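Z5138 gene product (Escherichia coli, PDB 1XOU) probably acts as a type III secretion chaperone that binds the secreted proteins EspA and EspB before their export. Local coordinates at residues 33-36 with 37-41; 66-69 with 70-74. The protein carries 1 engineered substitution. All coordinates share one frame; numbering follows the deposited sequence.

Interaction 1 of 2, residues 33-36 with 37-41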
ATOM      1  N   VAL B  33       1.072  13.593   7.649  1.00 65.01           N
ATOM      2  CA  VAL B  33       0.154  14.176   8.619  1.00 63.74           C
ATOM      3  C   VAL B  33       0.234  13.268   9.841  1.00 62.72           C
ATOM      4  O   VAL B  33       0.236  13.727  10.981  1.00 61.38           O
ATOM      5  CB  VAL B  33      -1.299  14.188   8.091  1.00 63.85           C
ATOM      6  CG1 VAL B  33      -2.243  14.728   9.155  1.00 62.24           C
ATOM      7  CG2 VAL B  33      -1.379  15.038   6.852  1.00 63.20           C
ATOM      8  N   VAL B  34       0.304  11.967   9.590  1.00 61.97           N
ATOM      9  CA  VAL B  34       0.412  11.009  10.672  1.00 62.43           C
ATOM     10  C   VAL B  34       1.741  11.243  11.386  1.00 63.61           C
ATOM     11  O   VAL B  34       1.823  11.139  12.600  1.00 63.29           O
ATOM     12  CB  VAL B  34       0.354   9.572  10.150  1.00 62.19           C
ATOM     13  CG1 VAL B  34       0.652   8.609  11.274  1.00 64.05           C
ATOM     14  CG2 VAL B  34      -1.029   9.282   9.572  1.00 61.47           C
ATOM     15  N   LYS B  35       2.778  11.574  10.626  1.00 66.13           N
ATOM     16  CA  LYS B  35       4.087  11.847  11.203  1.00 68.01           C
ATOM     17  C   LYS B  35       3.961  13.045  12.142  1.00 67.70           C
ATOM     18  O   LYS B  35       4.250  12.943  13.330  1.00 67.72           O
ATOM     19  CB  LYS B  35       5.087  12.146  10.091  1.00 71.72           C
ATOM     20  CG  LYS B  35       6.552  12.117  10.516  1.00 76.05           C
ATOM     21  CD  LYS B  35       7.477  11.971   9.284  1.00 79.97           C
ATOM     22  CE  LYS B  35       7.142  10.703   8.455  1.00 80.54           C
ATOM     23  NZ  LYS B  35       8.047  10.475   7.283  1.00 79.46           N
ATOM     24  N   GLU B  36       3.508  14.174  11.606  1.00 68.52           N
ATOM     25  CA  GLU B  36       3.323  15.386  12.402  1.00 68.86           C
ATOM     26  C   GLU B  36       2.495  15.145  13.664  1.00 67.33           C
ATOM     27  O   GLU B  36       2.852  15.615  14.740  1.00 66.50           O
ATOM     28  CB  GLU B  36       2.632  16.467  11.578  1.00 72.34           C
ATOM     29  CG  GLU B  36       3.536  17.223  10.625  1.00 78.17           C
ATOM     30  CD  GLU B  36       2.812  18.386   9.952  1.00 82.52           C
ATOM     31  OE1 GLU B  36       1.972  18.142   9.045  1.00 84.12           O
ATOM     32  OE2 GLU B  36       3.077  19.546  10.345  1.00 83.62           O
ATOM     33  N   SER B  37       1.389  14.421  13.523  1.00 65.94           N
ATOM     34  CA  SER B  37       0.505  14.138  14.646  1.00 65.11           C
ATOM     35  C   SER B  37       1.237  13.400  15.744  1.00 65.46           C
ATOM     36  O   SER B  37       1.128  13.746  16.921  1.00 64.41           O
ATOM     37  CB  SER B  37      -0.677  13.282  14.195  1.00 64.84           C
ATOM     38  OG  SER B  37      -1.210  13.747  12.970  1.00 65.93           O
ATOM     39  N   VAL B  38       1.979  12.373  15.344  1.00 67.60           N
ATOM     40  CA  VAL B  38       2.730  11.534  16.274  1.00 68.65           C
ATOM     41  C   VAL B  38       3.799  12.327  17.029  1.00 68.36           C
ATOM     42  O   VAL B  38       4.067  12.050  18.195  1.00 67.65           O
ATOM     43  CB  VAL B  38       3.371  10.328  15.528  1.00 69.68           C
ATOM     44  CG1 VAL B  38       4.820  10.635  15.141  1.00 69.16           C
ATOM     45  CG2 VAL B  38       3.256   9.081  16.380  1.00 69.28           C
ATOM     46  N   ASN B  39       4.403  13.312  16.371  1.00 68.33           N
ATOM     47  CA  ASN B  39       5.397  14.136  17.041  1.00 71.02           C
ATOM     48  C   ASN B  39       4.697  15.060  18.030  1.00 71.42           C
ATOM     49  O   ASN B  39       5.237  15.365  19.095  1.00 71.98           O
ATOM     50  CB  ASN B  39       6.184  14.968  16.041  1.00 74.16           C
ATOM     51  CG  ASN B  39       6.930  14.115  15.042  1.00 80.16           C
ATOM     52  OD1 ASN B  39       7.687  13.201  15.413  1.00 83.01           O
ATOM     53  ND2 ASN B  39       6.722  14.401  13.757  1.00 82.42           N
ATOM     54  N   GLU B  40       3.498  15.513  17.677  1.00 70.75           N
ATOM     55  CA  GLU B  40       2.751  16.379  18.567  1.00 70.37           C
ATOM     56  C   GLU B  40       2.409  15.573  19.807  1.00 71.66           C
ATOM     57  O   GLU B  40       2.491  16.081  20.926  1.00 72.08           O
ATOM     58  CB  GLU B  40       1.479  16.881  17.887  1.00 70.39           C
ATOM     59  CG  GLU B  40       1.757  17.815  16.710  1.00 72.02           C
ATOM     60  CD  GLU B  40       0.526  18.087  15.845  1.00 72.72           C
ATOM     61  OE1 GLU B  40      -0.518  17.423  16.050  1.00 71.82           O
ATOM     62  OE2 GLU B  40       0.616  18.962  14.951  1.00 72.74           O
ATOM     63  N   LEU B  41       2.044  14.308  19.619  1.00 72.72           N
ATOM     64  CA  LEU B  41       1.713  13.463  20.759  1.00 73.70           C
ATOM     65  C   LEU B  41       2.913  13.381  21.703  1.00 75.06           C
ATOM     66  O   LEU B  41       2.748  13.224  22.905  1.00 75.64           O
ATOM     67  CB  LEU B  41       1.333  12.055  20.309  1.00 72.36           C
ATOM     68  CG  LEU B  41       0.143  11.451  21.063  1.00 71.10           C
ATOM     69  CD1 LEU B  41       0.180   9.933  20.949  1.00 70.87           C
ATOM     70  CD2 LEU B  41       0.184  11.872  22.514  1.00 70.39           C
TER
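Ser37 turns its hydroxyl back onto the carbonyl of Val33, one helical turn earlier. Val33 O already accepts Ser37 N at 2.9 Å, and OG lies close enough to share that oxygen, though the modelled separation is unusually short and its exact length doubtful. OG comes there because it lies beside the backbone N, anti to the carbonyl carbon (chi1 -44°); a small hydroxyl suits a place where its own helix can probably satisfy it. Val33 CG1 lies 4.1 Å from Ser37 OG. On another side of the turn, Lys35 and Asn39 run alongside each other and point the same way, with Lys35 CG 4.0 Å from Asn39 ND2.

This is the i to i+4 spacing of an α-helix, here the long helix 3-47, and the backbone bonds Val38 N to Val34 O (3.0 Å) and Glu40 N to Glu36 O (3.0 Å) continue it. Glu36 and Glu40 follow the same spacing on an exposed face, their OE2 atoms 5.3 Å apart, where solvent would probably moderate the like charges. The buried Val34 and Val38 face the partner protein, and Val38 also touches Leu58 of helix 49-64; branched aliphatic side chains suit these covered positions.

Interaction 2 of 2, residues 66-69 with 70-74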
ATOM      1  N   GLU B  66      -0.081  -4.785  16.170  1.00 65.60           N
ATOM      2  CA  GLU B  66      -0.973  -4.798  15.013  1.00 67.31           C
ATOM      3  C   GLU B  66      -0.559  -3.925  13.842  1.00 65.50           C
ATOM      4  O   GLU B  66      -0.570  -4.395  12.702  1.00 64.53           O
ATOM      5  CB  GLU B  66      -2.402  -4.454  15.446  1.00 71.87           C
ATOM      6  CG  GLU B  66      -3.295  -5.693  15.573  1.00 80.69           C
ATOM      7  CD  GLU B  66      -2.678  -6.795  16.456  1.00 86.72           C
ATOM      8  OE1 GLU B  66      -2.408  -6.526  17.654  1.00 89.74           O
ATOM      9  OE2 GLU B  66      -2.463  -7.929  15.952  1.00 87.56           O
ATOM     10  N   GLU B  67      -0.210  -2.668  14.112  1.00 62.80           N
ATOM     11  CA  GLU B  67       0.225  -1.746  13.060  1.00 61.89           C
ATOM     12  C   GLU B  67       1.380  -2.356  12.246  1.00 60.10           C
ATOM     13  O   GLU B  67       1.361  -2.361  11.014  1.00 58.35           O
ATOM     14  CB  GLU B  67       0.675  -0.422  13.671  1.00 64.62           C
ATOM     15  CG  GLU B  67      -0.448   0.454  14.228  1.00 71.49           C
ATOM     16  CD  GLU B  67      -1.217  -0.190  15.377  1.00 75.09           C
ATOM     17  OE1 GLU B  67      -0.584  -0.822  16.252  1.00 77.71           O
ATOM     18  OE2 GLU B  67      -2.461  -0.048  15.417  1.00 75.95           O
ATOM     19  N   ARG B  68       2.380  -2.876  12.944  1.00 58.30           N
ATOM     20  CA  ARG B  68       3.522  -3.501  12.306  1.00 56.69           C
ATOM     21  C   ARG B  68       3.098  -4.672  11.414  1.00 55.08           C
ATOM     22  O   ARG B  68       3.654  -4.876  10.333  1.00 53.50           O
ATOM     23  CB  ARG B  68       4.500  -3.992  13.377  1.00 59.53           C
ATOM     24  CG  ARG B  68       5.546  -4.976  12.870  1.00 64.80           C
ATOM     25  CD  ARG B  68       6.539  -4.337  11.905  1.00 68.93           C
ATOM     26  NE  ARG B  68       7.887  -4.474  12.445  1.00 78.01           N
ATOM     27  CZ  ARG B  68       8.545  -5.630  12.526  1.00 82.09           C
ATOM     28  NH1 ARG B  68       9.768  -5.683  13.049  1.00 84.27           N
ATOM     29  NH2 ARG B  68       7.994  -6.731  12.046  1.00 83.94           N
ATOM     30  N   LYS B  69       2.118  -5.447  11.866  1.00 53.77           N
ATOM     31  CA  LYS B  69       1.660  -6.596  11.098  1.00 53.73           C
ATOM     32  C   LYS B  69       0.894  -6.146   9.865  1.00 52.13           C
ATOM     33  O   LYS B  69       1.030  -6.717   8.787  1.00 50.37           O
ATOM     34  CB  LYS B  69       0.790  -7.500  11.977  1.00 57.45           C
ATOM     35  CG  LYS B  69       1.551  -8.191  13.110  1.00 61.54           C
ATOM     36  CD  LYS B  69       0.601  -8.843  14.110  1.00 65.76           C
ATOM     37  CE  LYS B  69       1.362  -9.463  15.281  1.00 67.84           C
ATOM     38  NZ  LYS B  69       0.465  -9.742  16.441  1.00 69.49           N
ATOM     39  N   LEU B  70       0.078  -5.117  10.030  1.00 51.52           N
ATOM     40  CA  LEU B  70      -0.673  -4.583   8.913  1.00 51.66           C
ATOM     41  C   LEU B  70       0.370  -4.125   7.900  1.00 53.03           C
ATOM     42  O   LEU B  70       0.301  -4.459   6.713  1.00 55.17           O
ATOM     43  CB  LEU B  70      -1.513  -3.398   9.376  1.00 52.26           C
ATOM     44  CG  LEU B  70      -3.035  -3.448   9.255  1.00 52.50           C
ATOM     45  CD1 LEU B  70      -3.505  -4.792   8.755  1.00 50.18           C
ATOM     46  CD2 LEU B  70      -3.624  -3.113  10.605  1.00 50.18           C
ATOM     47  N   TYR B  71       1.351  -3.370   8.391  1.00 52.18           N
ATOM     48  CA  TYR B  71       2.435  -2.851   7.567  1.00 50.90           C
ATOM     49  C   TYR B  71       3.175  -3.964   6.806  1.00 51.64           C
ATOM     50  O   TYR B  71       3.363  -3.881   5.595  1.00 50.67           O
ATOM     51  CB  TYR B  71       3.419  -2.073   8.446  1.00 49.79           C
ATOM     52  CG  TYR B  71       4.663  -1.674   7.704  1.00 49.29           C
ATOM     53  CD1 TYR B  71       4.676  -0.542   6.893  1.00 48.35           C
ATOM     54  CD2 TYR B  71       5.803  -2.489   7.724  1.00 48.25           C
ATOM     55  CE1 TYR B  71       5.789  -0.231   6.113  1.00 47.53           C
ATOM     56  CE2 TYR B  71       6.922  -2.187   6.948  1.00 46.88           C
ATOM     57  CZ  TYR B  71       6.903  -1.060   6.144  1.00 47.74           C
ATOM     58  OH  TYR B  71       7.980  -0.773   5.349  1.00 49.17           O
ATOM     59  N   ASP B  72       3.601  -5.005   7.517  1.00 54.07           N
ATOM     60  CA  ASP B  72       4.306  -6.112   6.871  1.00 55.99           C
ATOM     61  C   ASP B  72       3.424  -6.784   5.836  1.00 55.59           C
ATOM     62  O   ASP B  72       3.904  -7.259   4.807  1.00 55.67           O
ATOM     63  CB  ASP B  72       4.733  -7.167   7.888  1.00 58.81           C
ATOM     64  CG  ASP B  72       5.804  -6.674   8.839  1.00 64.65           C
ATOM     65  OD1 ASP B  72       6.728  -5.934   8.413  1.00 64.93           O
ATOM     66  OD2 ASP B  72       5.727  -7.060  10.024  1.00 69.87           O
ATOM     67  N   SER B  73       2.132  -6.844   6.129  1.00 54.94           N
ATOM     68  CA  SER B  73       1.186  -7.464   5.230  1.00 55.45           C
ATOM     69  C   SER B  73       1.182  -6.735   3.888  1.00 56.73           C
ATOM     70  O   SER B  73       1.407  -7.340   2.840  1.00 56.39           O
ATOM     71  CB  SER B  73      -0.202  -7.426   5.856  1.00 55.78           C
ATOM     72  OG  SER B  73      -1.130  -8.114   5.046  1.00 59.90           O
ATOM     73  N   ALA B  74       0.936  -5.429   3.928  1.00 57.01           N
ATOM     74  CA  ALA B  74       0.910  -4.614   2.717  1.00 57.18           C
ATOM     75  C   ALA B  74       2.232  -4.691   1.961  1.00 57.51           C
ATOM     76  O   ALA B  74       2.248  -4.875   0.743  1.00 58.63           O
ATOM     77  CB  ALA B  74       0.603  -3.159   3.068  1.00 56.91           C
TER
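Arg68 reaches forward one helical turn to Asp72, and its NH2 forms a salt bridge with Asp72 OD2 at 3.1 Å. The bond is moderately straight, 153° at the hydrogen, and enters the syn lone pair of OD2, on the side of the other carboxylate oxygen. OD2 sits at the edge of the guanidinium, slightly tilted from its plane, while the two flat groups are steeply inclined to each other at 74°. Arg68 starts with CG anti to its own N (chi1 165°), and bends at chi2 and chi3 swing the guanidinium round so that its NH2 edge meets Asp72 OD2; along the way Arg68 CD passes 3.4 Å from OD2. A long, flexible arginine suits this partly exposed place, since its methylenes lie against the carboxylate while its tip pairs with it.

A second, weak salt bridge joins residues three apart, Lys69 NZ and Glu66 OE2, at 3.5 Å. Lys69 is extended beyond CG, as the span back to Glu66 requires, and both residues are exposed. Beneath these charges the backbone forms regular α-helical bonds, among them Tyr71 N to Glu67 O at 2.8 Å and Ser73 N to Lys69 O at 2.9 Å.

Packing between the two segments is mostly of side-chain carbons on carbonyls: Leu70 CB lies 3.5 Å from Glu67 O, and Tyr71 CB 3.3 Å from the same oxygen. Tyr71 then carries its ring away from this turn, and its OH is hydrogen-bonded to the backbone of the partner protein; buried Glu67 forms a salt bridge through OE2 with a basic side chain of that protein. The turn opens helix 66-83, directly after helix 49-64, and a backbone hydrogen bond between Arg68 and Gly61 ties the two helices together at their junction.

Interactions 1 and 2 are turns of two different helices, 3-47 and 66-83, whose segments run almost antiparallel. Their centres are 19 Å apart and their nearest atoms about 9 Å, so they do not touch. Helix 49-64 links them in the chain: it packs against Val38 and Leu41 of interaction 1 and bonds through Gly61 to Arg68 of interaction 2. A second link is the partner protein, presumably EspA, which both contact. Residues 33-41 meet it by packing, whereas residues 66-74 add polar bonds from Glu67, Tyr71 and Ser73. This pattern is consistent with a helical chaperone holding its secretion substrate along its helices.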